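CDP-4-keto-6-deoxy-D-glucose-3-dehydrase (Yersinia pseudotuberculosis, PDB 3BB8) probably removes the C-3 hydroxyl of CDP-4-keto-6-deoxy-D-glucose in lipopolysaccharide sugar biosynthesis, using a B6 cofactor in an aspartate aminotransferase fold. Local coordinates at residues A[146-151]-A[174-179]; A[198-201]-A[207-210]; A[221-226]-A[300-305]; A[334-337]-A[343-346]. The protein carries 1 engineered substitution. All coordinates share one frame; numbering follows the deposited sequence.

In the fold
Contact 3 is fully buried. Contacts 1, 2 and 4 each mix buried residues with more exposed ones, and contact 1 lies farthest from the chain centre. Contact 3 is the one that reaches the second subunit and lies nearest the cofactor. Helix 174-184 of contact 1 packs on contact 2: Leu174 touches Tyr200 and Phe208, and Tyr200 OH bonds to Ala175 N. Contacts 2 and 4 meet beside the sheet of strands 199-200 and 340-341, where Ser198 OG bonds to Ser343 N. His221 of contact 3 also packs on Ser343. Contact 1 is aliphatic with an ion pair, contact 2 pairs two rings, contact 4 sets an indole edge against backbone and a methyl, and contact 3 adds buried polar groups.

Contact 1. Residues A[146-151]-A[174-179]; sequences VNASLI and LAEVRR
The flat group here is the carboxylate of Glu176, whose stem meets Ala148 while the carboxylate itself makes no hydrogen bond across the segments. Glu176 OE1 instead forms a salt bridge with Arg179 NH1, 2.6 Å away and three residues further along the helix. The touching across the contact is done mostly by carbon. Ala148 CB lies 3.4 Å from Glu176 CG and 3.5 Å from Glu176 CB. The methyl is thus laid against the aliphatic root of the acid. Glu176 CG also comes within 3.6 Å of Ala148 O. It is anti to the backbone N (chi1 179°), and the chain then bends at chi2 (56°), which turns the carboxylate toward Arg179. Arg179 also pairs with Glu152, so the ion pair is part of a small charged cluster.

The loop has its own bonds. Asn147 centres an inverse gamma turn, closed by a weak bond, and Ile151 N bonds to Ala148 O at 3.0 Å. Val146 and Ile151 rest on strand 133-140, and Val177 rests on strand 187-191. Helix 174-184 links the parallel neighbours 159-165 and 187-191, and the contact joins the loop after strand 145-146 to the helix of this beta-alpha-beta crossover in the aminotransferase fold.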
loop_
_atom_site.group_PDB
_atom_site.type_symbol
_atom_site.label_atom_id
_atom_site.label_comp_id
_atom_site.label_asym_id
_atom_site.label_seq_id
_atom_site.Cartn_x
_atom_site.Cartn_y
_atom_site.Cartn_z
ATOM N N VAL A 146 -11.355 1.950 -25.491
ATOM C CA VAL A 146 -10.526 1.500 -26.604
ATOM C C VAL A 146 -11.352 1.336 -27.875
ATOM O O VAL A 146 -12.469 0.819 -27.838
ATOM C CB VAL A 146 -9.825 0.167 -26.282
ATOM C CG1 VAL A 146 -10.852 -0.913 -25.979
ATOM C CG2 VAL A 146 -8.926 -0.250 -27.436
ATOM N N ASN A 147 -10.795 1.778 -28.997
ATOM C CA ASN A 147 -11.242 1.318 -30.307
ATOM C C ASN A 147 -10.876 -0.140 -30.562
ATOM O O ASN A 147 -9.886 -0.433 -31.232
ATOM C CB ASN A 147 -10.666 2.206 -31.412
ATOM C CG ASN A 147 -11.311 1.953 -32.760
ATOM O OD1 ASN A 147 -11.074 2.684 -33.722
ATOM N ND2 ASN A 147 -12.133 0.913 -32.836
ATOM N N ALA A 148 -11.682 -1.050 -30.024
ATOM C CA ALA A 148 -11.403 -2.477 -30.127
ATOM C C ALA A 148 -10.846 -2.988 -31.451
ATOM O O ALA A 148 -9.977 -3.863 -31.462
ATOM C CB ALA A 148 -12.650 -3.259 -29.766
ATOM N N SER A 149 -11.335 -2.454 -32.565
ATOM C CA SER A 149 -10.870 -2.919 -33.870
ATOM C C SER A 149 -9.384 -2.673 -34.114
ATOM O O SER A 149 -8.827 -3.161 -35.095
ATOM C CB SER A 149 -11.703 -2.283 -34.999
ATOM O OG SER A 149 -11.575 -0.872 -35.035
ATOM N N LEU A 150 -8.737 -1.937 -33.216
ATOM C CA LEU A 150 -7.315 -1.634 -33.365
ATOM C C LEU A 150 -6.399 -2.570 -32.569
ATOM O O LEU A 150 -5.184 -2.587 -32.777
ATOM C CB LEU A 150 -7.053 -0.191 -32.940
ATOM C CG LEU A 150 -7.879 0.864 -33.669
ATOM C CD1 LEU A 150 -7.662 2.220 -33.027
ATOM C CD2 LEU A 150 -7.489 0.882 -35.134
ATOM N N ILE A 151 -6.986 -3.334 -31.653
ATOM C CA ILE A 151 -6.234 -4.266 -30.820
ATOM C C ILE A 151 -5.418 -5.226 -31.684
ATOM O O ILE A 151 -4.194 -5.278 -31.596
ATOM C CB ILE A 151 -7.186 -5.100 -29.942
ATOM C CG1 ILE A 151 -8.059 -4.181 -29.079
ATOM C CG2 ILE A 151 -6.387 -6.058 -29.083
ATOM C CD1 ILE A 151 -7.291 -3.258 -28.175
ATOM N N LEU A 174 -15.923 -5.647 -24.843
ATOM C CA LEU A 174 -15.480 -6.933 -24.314
ATOM C C LEU A 174 -15.500 -8.042 -25.362
ATOM O O LEU A 174 -14.589 -8.879 -25.423
ATOM C CB LEU A 174 -16.342 -7.328 -23.111
ATOM C CG LEU A 174 -15.844 -6.788 -21.765
ATOM C CD1 LEU A 174 -16.924 -6.939 -20.711
ATOM C CD2 LEU A 174 -14.582 -7.533 -21.355
ATOM N N ALA A 175 -16.539 -8.039 -26.190
ATOM C CA ALA A 175 -16.682 -9.036 -27.237
ATOM C C ALA A 175 -15.430 -9.095 -28.101
ATOM O O ALA A 175 -14.852 -10.167 -28.295
ATOM C CB ALA A 175 -17.895 -8.716 -28.095
ATOM N N GLU A 176 -15.006 -7.945 -28.618
ATOM C CA GLU A 176 -13.818 -7.903 -29.464
ATOM C C GLU A 176 -12.539 -8.166 -28.674
ATOM O O GLU A 176 -11.664 -8.904 -29.137
ATOM C CB GLU A 176 -13.718 -6.554 -30.184
ATOM C CG GLU A 176 -12.484 -6.394 -31.079
ATOM C CD GLU A 176 -12.356 -7.482 -32.147
ATOM O OE1 GLU A 176 -13.279 -8.322 -32.277
ATOM O OE2 GLU A 176 -11.326 -7.494 -32.861
ATOM N N VAL A 177 -12.426 -7.568 -27.488
ATOM C CA VAL A 177 -11.240 -7.755 -26.654
ATOM C C VAL A 177 -11.029 -9.233 -26.323
ATOM O O VAL A 177 -9.959 -9.784 -26.572
ATOM C CB VAL A 177 -11.340 -6.946 -25.341
ATOM C CG1 VAL A 177 -10.130 -7.237 -24.462
ATOM C CG2 VAL A 177 -11.407 -5.456 -25.652
ATOM N N ARG A 178 -12.045 -9.872 -25.758
ATOM C CA ARG A 178 -11.938 -11.286 -25.434
ATOM C C ARG A 178 -11.623 -12.075 -26.703
ATOM O O ARG A 178 -10.719 -12.916 -26.718
ATOM C CB ARG A 178 -13.238 -11.793 -24.808
ATOM C CG ARG A 178 -13.306 -11.586 -23.304
ATOM C CD ARG A 178 -12.148 -12.305 -22.624
ATOM N NE ARG A 178 -12.156 -13.725 -22.950
ATOM C CZ ARG A 178 -13.089 -14.574 -22.533
ATOM N NH1 ARG A 178 -14.083 -14.143 -21.763
ATOM N NH2 ARG A 178 -13.047 -15.845 -22.909
ATOM N N ARG A 179 -12.362 -11.795 -27.769
ATOM C CA ARG A 179 -12.141 -12.479 -29.029
ATOM C C ARG A 179 -10.649 -12.437 -29.352
ATOM O O ARG A 179 -10.039 -13.461 -29.662
ATOM C CB ARG A 179 -12.923 -11.791 -30.148
ATOM C CG ARG A 179 -13.236 -12.688 -31.343
ATOM C CD ARG A 179 -13.174 -11.904 -32.641
ATOM N NE ARG A 179 -11.802 -11.808 -33.130
ATOM C CZ ARG A 179 -11.332 -10.792 -33.844
ATOM N NH1 ARG A 179 -12.128 -9.774 -34.149
ATOM N NH2 ARG A 179 -10.071 -10.796 -34.264
#

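Contact 2. Residues A[198-201]-A[207-210]; sequences STYD and TFGD
Tyr200 and Phe208 make an aromatic pair, an offset edge-to-face stack. The edge of the Tyr200 ring is turned toward the face of Phe208. Their centroids are 5.9 Å apart and the planes stand at 88°. Tyr200 CD1 comes closest from ring to ring, 3.9 Å from Phe208 CE2. Both side chains leave the backbone toward the other segment and cross at about a right angle.

The polar approach uses the tip of the phenylalanine. Phe208 has CG anti to its carbonyl carbon (chi1 -64°), which sends CZ to the backbone of Tyr200. Tyr200 O lies in the plane of the Phe208 ring, at its edge, 3.0 Å from Phe208 CZ. This approach would suit the slightly positive edge of the ring.

The apolar part is small: Tyr200 CB lies 3.8 Å from Phe208 CZ. Leu174 of helix 174-184 packs against both residues and extends the patch.

Bonds to other parts hold the two residues. Tyr200 OH bonds to Ala175 N at the helix start. Phe208 N and Gly209 N both bond to Glu190 OE1, which fixes the loop. The pair joins the turn end of the first strand of the beta hairpin 199-200/203-204 to the loop that leads from its second strand into the central sheet strand 211-215.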
loop_
_atom_site.group_PDB
_atom_site.type_symbol
_atom_site.label_atom_id
_atom_site.label_comp_id
_atom_site.label_asym_id
_atom_site.label_seq_id
_atom_site.Cartn_x
_atom_site.Cartn_y
_atom_site.Cartn_z
ATOM N N SER A 198 -20.904 -2.121 -13.194
ATOM C CA SER A 198 -21.088 -2.074 -14.630
ATOM C C SER A 198 -21.259 -3.477 -15.173
ATOM O O SER A 198 -20.584 -4.410 -14.736
ATOM C CB SER A 198 -19.885 -1.407 -15.310
ATOM O OG SER A 198 -19.904 -0.001 -15.125
ATOM N N THR A 199 -22.167 -3.622 -16.131
ATOM C CA THR A 199 -22.422 -4.911 -16.750
ATOM C C THR A 199 -22.260 -4.790 -18.259
ATOM O O THR A 199 -22.421 -3.713 -18.828
ATOM C CB THR A 199 -23.853 -5.411 -16.440
ATOM O OG1 THR A 199 -24.810 -4.571 -17.097
ATOM C CG2 THR A 199 -24.116 -5.373 -14.947
ATOM N N TYR A 200 -21.916 -5.901 -18.893
ATOM C CA TYR A 200 -21.746 -5.956 -20.336
ATOM C C TYR A 200 -22.356 -7.272 -20.782
ATOM O O TYR A 200 -21.891 -8.343 -20.390
ATOM C CB TYR A 200 -20.265 -5.912 -20.715
ATOM C CG TYR A 200 -20.001 -6.018 -22.203
ATOM C CD1 TYR A 200 -20.100 -7.240 -22.866
ATOM C CD2 TYR A 200 -19.649 -4.891 -22.951
ATOM C CE1 TYR A 200 -19.849 -7.340 -24.240
ATOM C CE2 TYR A 200 -19.399 -4.977 -24.322
ATOM C CZ TYR A 200 -19.498 -6.203 -24.962
ATOM O OH TYR A 200 -19.222 -6.298 -26.313
ATOM N N ASP A 201 -23.406 -7.191 -21.591
ATOM C CA ASP A 201 -24.078 -8.387 -22.075
ATOM C C ASP A 201 -24.700 -9.074 -20.861
ATOM O O ASP A 201 -24.815 -10.295 -20.814
ATOM C CB ASP A 201 -23.061 -9.308 -22.767
ATOM C CG ASP A 201 -23.718 -10.398 -23.590
ATOM O OD1 ASP A 201 -24.612 -10.070 -24.399
ATOM O OD2 ASP A 201 -23.336 -11.578 -23.438
ATOM N N THR A 207 -15.400 -9.798 -14.589
ATOM C CA THR A 207 -15.503 -11.246 -14.566
ATOM C C THR A 207 -15.381 -11.865 -15.958
ATOM O O THR A 207 -15.696 -13.037 -16.151
ATOM C CB THR A 207 -16.831 -11.675 -13.918
ATOM O OG1 THR A 207 -17.915 -11.423 -14.818
ATOM C CG2 THR A 207 -17.072 -10.870 -12.647
ATOM N N PHE A 208 -14.916 -11.083 -16.925
ATOM C CA PHE A 208 -14.753 -11.597 -18.280
ATOM C C PHE A 208 -13.303 -12.010 -18.487
ATOM O O PHE A 208 -12.999 -12.890 -19.295
ATOM C CB PHE A 208 -15.112 -10.537 -19.329
ATOM C CG PHE A 208 -16.557 -10.100 -19.304
ATOM C CD1 PHE A 208 -17.064 -9.366 -18.236
ATOM C CD2 PHE A 208 -17.404 -10.396 -20.372
ATOM C CE1 PHE A 208 -18.387 -8.931 -18.229
ATOM C CE2 PHE A 208 -18.729 -9.966 -20.376
ATOM C CZ PHE A 208 -19.220 -9.230 -19.300
ATOM N N GLY A 209 -12.402 -11.360 -17.758
ATOM C CA GLY A 209 -10.993 -11.674 -17.896
ATOM C C GLY A 209 -10.437 -12.505 -16.758
ATOM O O GLY A 209 -11.180 -13.003 -15.910
ATOM N N ASP A 210 -9.118 -12.644 -16.731
ATOM C CA ASP A 210 -8.472 -13.426 -15.692
ATOM C C ASP A 210 -8.444 -12.738 -14.329
ATOM O O ASP A 210 -8.773 -13.360 -13.324
ATOM C CB ASP A 210 -7.066 -13.800 -16.139
ATOM C CG ASP A 210 -7.060 -14.431 -17.512
ATOM O OD1 ASP A 210 -6.838 -13.706 -18.506
ATOM O OD2 ASP A 210 -7.301 -15.649 -17.600
#

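Contact 3. Residues A[221-226]-A[300-305]; sequences HITMGE and LAQLER
The loop 221-226 follows engineered Lys220, a residue of the pyridoxal 5'-phosphate pocket, and here it packs on the long helix 293-323. The side chain of Thr223 is about 9 Å from the bound cofactor, consistent with a second shell around the pocket.

Ile222 and Gln302 carry most of the contact. Their side chains run past each other in opposite directions, with Ile222 CB 3.6 Å from Gln302 CB. Ile222 CG2 also lies 4.0 Å from the helix carbonyl oxygen Gln302 O. Ile222 CG1 sits between N and the carbonyl carbon (chi1 63°), and the extended branch beyond it carries CD1 to Leu303, where Ile222 CD1 and Leu303 CD2 are 4.0 Å apart. Phe216 and Ile306 pack on Ile222 as well.

The Gln302 chain bends at chi2 (-79°) and brings its amide beside the peptide of Thr223. On the way, Gln302 CG passes 3.4 Å from Thr223 O. The Thr223 methyl flanks the same amide.

The hydroxyl of Thr223 is used otherwise. Gly225 N donates to Thr223 OG1 (2.9 Å), which makes an ST turn, and Thr223 OG1 also bonds to Phe216 O. Leu58 of the second subunit packs on Thr223, and Glu226 forms a salt bridge with Lys290 of that subunit.

The chemistry is therefore mixed: an aliphatic contact of Ile222 with Leu303 and with the Gln302 chain sits next to a buried amide and a hydroxyl gripped by two backbone groups. The loop is packed on the helix and, through Thr223 and Glu226, also meets the second subunit.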
loop_
_atom_site.group_PDB
_atom_site.type_symbol
_atom_site.label_atom_id
_atom_site.label_comp_id
_atom_site.label_asym_id
_atom_site.label_seq_id
_atom_site.Cartn_x
_atom_site.Cartn_y
_atom_site.Cartn_z
ATOM N N HIS A 221 -17.102 4.404 -6.474
ATOM C CA HIS A 221 -18.426 3.911 -6.082
ATOM C C HIS A 221 -18.651 3.744 -4.579
ATOM O O HIS A 221 -19.640 4.246 -4.044
ATOM C CB HIS A 221 -18.721 2.624 -6.832
ATOM C CG HIS A 221 -18.854 2.825 -8.308
ATOM N ND1 HIS A 221 -20.041 3.190 -8.905
ATOM C CD2 HIS A 221 -17.939 2.757 -9.304
ATOM C CE1 HIS A 221 -19.852 3.335 -10.204
ATOM N NE2 HIS A 221 -18.583 3.079 -10.472
ATOM N N ILE A 222 -17.751 3.036 -3.898
ATOM C CA ILE A 222 -17.850 2.881 -2.446
ATOM C C ILE A 222 -16.459 3.191 -1.925
ATOM O O ILE A 222 -15.490 3.073 -2.669
ATOM C CB ILE A 222 -18.273 1.446 -2.017
ATOM C CG1 ILE A 222 -17.223 0.418 -2.453
ATOM C CG2 ILE A 222 -19.640 1.130 -2.588
ATOM C CD1 ILE A 222 -17.542 -1.009 -2.022
ATOM N N THR A 223 -16.344 3.572 -0.658
ATOM C CA THR A 223 -15.030 3.931 -0.141
ATOM C C THR A 223 -14.573 3.334 1.200
ATOM O O THR A 223 -15.380 2.894 2.024
ATOM C CB THR A 223 -14.935 5.456 -0.023
ATOM O OG1 THR A 223 -13.605 5.841 0.355
ATOM C CG2 THR A 223 -15.915 5.947 1.031
ATOM N N MET A 224 -13.260 3.327 1.407
ATOM C CA MET A 224 -12.693 3.015 2.714
ATOM C C MET A 224 -11.721 4.088 3.194
ATOM O O MET A 224 -10.854 3.827 4.026
ATOM C CB MET A 224 -11.829 1.754 2.637
ATOM C CG MET A 224 -12.596 0.499 2.252
ATOM S SD MET A 224 -11.582 -0.989 2.337
ATOM C CE MET A 224 -12.539 -2.111 1.321
ATOM N N GLY A 225 -11.873 5.297 2.661
ATOM C CA GLY A 225 -10.755 6.210 2.514
ATOM C C GLY A 225 -9.718 5.859 1.465
ATOM O O GLY A 225 -9.644 6.495 0.414
ATOM N N GLU A 226 -8.914 4.841 1.753
ATOM C CA GLU A 226 -7.906 4.373 0.814
ATOM C C GLU A 226 -8.071 2.859 0.881
ATOM O O GLU A 226 -8.192 2.301 1.974
ATOM C CB GLU A 226 -6.494 4.766 1.248
ATOM C CG GLU A 226 -6.215 6.261 1.225
ATOM C CD GLU A 226 -5.875 6.810 -0.159
ATOM O OE1 GLU A 226 -5.950 6.066 -1.166
ATOM O OE2 GLU A 226 -5.529 8.007 -0.231
ATOM N N LEU A 300 -17.416 -2.479 4.310
ATOM C CA LEU A 300 -18.529 -3.410 4.520
ATOM C C LEU A 300 -19.857 -2.662 4.579
ATOM O O LEU A 300 -20.811 -3.042 3.905
ATOM C CB LEU A 300 -18.324 -4.228 5.799
ATOM C CG LEU A 300 -19.362 -5.330 6.045
ATOM C CD1 LEU A 300 -19.393 -6.311 4.881
ATOM C CD2 LEU A 300 -19.024 -6.045 7.333
ATOM N N ALA A 301 -19.911 -1.599 5.376
ATOM C CA ALA A 301 -21.124 -0.785 5.485
ATOM C C ALA A 301 -21.526 -0.295 4.091
ATOM O O ALA A 301 -22.677 -0.451 3.671
ATOM C CB ALA A 301 -20.879 0.416 6.412
ATOM N N GLN A 302 -20.561 0.289 3.382
ATOM C CA GLN A 302 -20.774 0.806 2.033
ATOM C C GLN A 302 -21.401 -0.244 1.116
ATOM O O GLN A 302 -22.233 0.078 0.269
ATOM C CB GLN A 302 -19.438 1.262 1.419
ATOM C CG GLN A 302 -18.805 2.513 2.023
ATOM C CD GLN A 302 -19.449 3.805 1.534
ATOM O OE1 GLN A 302 -20.481 4.238 2.050
ATOM N NE2 GLN A 302 -18.842 4.422 0.527
ATOM N N LEU A 303 -20.999 -1.499 1.275
ATOM C CA LEU A 303 -21.527 -2.568 0.434
ATOM C C LEU A 303 -23.049 -2.698 0.477
ATOM O O LEU A 303 -23.663 -3.225 -0.451
ATOM C CB LEU A 303 -20.889 -3.909 0.806
ATOM C CG LEU A 303 -19.560 -4.233 0.116
ATOM C CD1 LEU A 303 -19.030 -5.568 0.627
ATOM C CD2 LEU A 303 -19.766 -4.297 -1.391
ATOM N N GLU A 304 -23.665 -2.229 1.550
ATOM C CA GLU A 304 -25.111 -2.320 1.633
ATOM C C GLU A 304 -25.738 -1.350 0.629
ATOM O O GLU A 304 -26.713 -1.680 -0.051
ATOM C CB GLU A 304 -25.582 -1.981 3.053
ATOM C CG GLU A 304 -25.042 -2.917 4.134
ATOM C CD GLU A 304 -25.518 -2.538 5.531
ATOM O OE1 GLU A 304 -26.750 -2.484 5.747
ATOM O OE2 GLU A 304 -24.664 -2.297 6.414
ATOM N N ARG A 305 -25.137 -0.167 0.518
ATOM C CA ARG A 305 -25.630 0.896 -0.353
ATOM C C ARG A 305 -25.192 0.832 -1.817
ATOM O O ARG A 305 -25.598 1.672 -2.613
ATOM C CB ARG A 305 -25.219 2.244 0.250
ATOM C CG ARG A 305 -25.377 2.247 1.765
ATOM C CD ARG A 305 -24.728 3.428 2.468
ATOM N NE ARG A 305 -25.560 4.626 2.439
ATOM C CZ ARG A 305 -25.542 5.568 3.380
ATOM N NH1 ARG A 305 -24.737 5.450 4.431
ATOM N NH2 ARG A 305 -26.321 6.636 3.264
#

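Contact 4. Residues A[334-337]-A[343-346]; sequences PEAT and SWFG
Ala336 and Trp344 keep their backbones well apart, with CA atoms at 9.0 Å, in the two loops that flank strand 340-341. The indole fills that distance. It meets segment 334-337 with its edge, through the six-membered ring. Ala336 N lies in the plane of the indole, 3.8 Å from Trp344 CZ2. Ala336 CA and Ala336 CB are each 3.8 Å from the same carbon, Trp344 CZ2. One step back along the chain, Glu335 C lies near the ring plane, 4.2 Å from Trp344 CH2.

The torsions of Trp344 explain the approach. CG stands anti to the carbonyl carbon, beside N (chi1 -61°), and chi2 of 97° turns the six-membered end to the loop. Phe317 of helix 293-323 stacks on the indole and also touches Pro334. Helix 293-323 thus supplies a ring stacked with the indole, while segment 334-337 meets its edge. Arg313 of the same helix bonds to Trp344 O and Phe345 O and holds the backbone at the root of the indole.

Across the two segments the contact is van der Waals in kind, with no hydrogen bond. Its hold comes from shape: the CZ2-CH2 edge set against a short run of backbone and one methyl. The polar ties are made instead by the loops, to Arg313 and, from Pro334 O, to Lys321.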
loop_
_atom_site.group_PDB
_atom_site.type_symbol
_atom_site.label_atom_id
_atom_site.label_comp_id
_atom_site.label_asym_id
_atom_site.label_seq_id
_atom_site.Cartn_x
_atom_site.Cartn_y
_atom_site.Cartn_z
ATOM N N PRO A 334 -22.099 11.921 -23.810
ATOM C CA PRO A 334 -21.650 10.538 -23.610
ATOM C C PRO A 334 -22.595 9.445 -24.099
ATOM O O PRO A 334 -23.816 9.602 -24.092
ATOM C CB PRO A 334 -21.403 10.473 -22.106
ATOM C CG PRO A 334 -22.404 11.430 -21.561
ATOM C CD PRO A 334 -22.305 12.594 -22.515
ATOM N N GLU A 335 -22.012 8.329 -24.521
ATOM C CA GLU A 335 -22.794 7.206 -25.013
ATOM C C GLU A 335 -22.287 5.861 -24.492
ATOM O O GLU A 335 -21.124 5.490 -24.697
ATOM C CB GLU A 335 -22.796 7.205 -26.545
ATOM C CG GLU A 335 -23.779 8.185 -27.162
ATOM C CD GLU A 335 -23.526 8.416 -28.642
ATOM O OE1 GLU A 335 -23.049 7.483 -29.328
ATOM O OE2 GLU A 335 -23.815 9.534 -29.125
ATOM N N ALA A 336 -23.169 5.137 -23.809
ATOM C CA ALA A 336 -22.824 3.831 -23.273
ATOM C C ALA A 336 -22.402 2.933 -24.422
ATOM O O ALA A 336 -22.912 3.056 -25.532
ATOM C CB ALA A 336 -24.021 3.229 -22.558
ATOM N N THR A 337 -21.460 2.036 -24.158
ATOM C CA THR A 337 -20.983 1.111 -25.177
ATOM C C THR A 337 -22.101 0.131 -25.528
ATOM O O THR A 337 -22.878 -0.277 -24.662
ATOM C CB THR A 337 -19.733 0.346 -24.678
ATOM O OG1 THR A 337 -18.636 1.260 -24.573
ATOM C CG2 THR A 337 -19.350 -0.769 -25.642
ATOM N N SER A 343 -22.389 1.342 -15.145
ATOM C CA SER A 343 -22.530 2.061 -13.885
ATOM C C SER A 343 -21.657 3.312 -13.864
ATOM O O SER A 343 -20.533 3.288 -13.364
ATOM C CB SER A 343 -22.174 1.153 -12.706
ATOM O OG SER A 343 -22.320 1.837 -11.474
ATOM N N TRP A 344 -22.184 4.403 -14.410
ATOM C CA TRP A 344 -21.409 5.627 -14.577
ATOM C C TRP A 344 -20.682 6.128 -13.340
ATOM O O TRP A 344 -21.248 6.202 -12.245
ATOM C CB TRP A 344 -22.285 6.748 -15.159
ATOM C CG TRP A 344 -22.824 6.404 -16.514
ATOM C CD1 TRP A 344 -24.058 5.895 -16.800
ATOM C CD2 TRP A 344 -22.106 6.435 -17.754
ATOM N NE1 TRP A 344 -24.153 5.603 -18.144
ATOM C CE2 TRP A 344 -22.968 5.923 -18.751
ATOM C CE3 TRP A 344 -20.818 6.841 -18.118
ATOM C CZ2 TRP A 344 -22.580 5.804 -20.093
ATOM C CZ3 TRP A 344 -20.430 6.724 -19.457
ATOM C CH2 TRP A 344 -21.312 6.208 -20.427
ATOM N N PHE A 345 -19.408 6.455 -13.550
ATOM C CA PHE A 345 -18.523 6.974 -12.512
ATOM C C PHE A 345 -18.628 8.489 -12.557
ATOM O O PHE A 345 -18.654 9.165 -11.523
ATOM C CB PHE A 345 -17.081 6.527 -12.797
ATOM C CG PHE A 345 -16.053 7.134 -11.878
ATOM C CD1 PHE A 345 -15.423 8.329 -12.204
ATOM C CD2 PHE A 345 -15.707 6.505 -10.686
ATOM C CE1 PHE A 345 -14.463 8.888 -11.360
ATOM C CE2 PHE A 345 -14.750 7.057 -9.835
ATOM C CZ PHE A 345 -14.127 8.250 -10.175
ATOM N N GLY A 346 -18.684 9.004 -13.780
ATOM C CA GLY A 346 -18.799 10.433 -14.005
ATOM C C GLY A 346 -19.479 10.660 -15.340
ATOM O O GLY A 346 -19.782 9.700 -16.051
#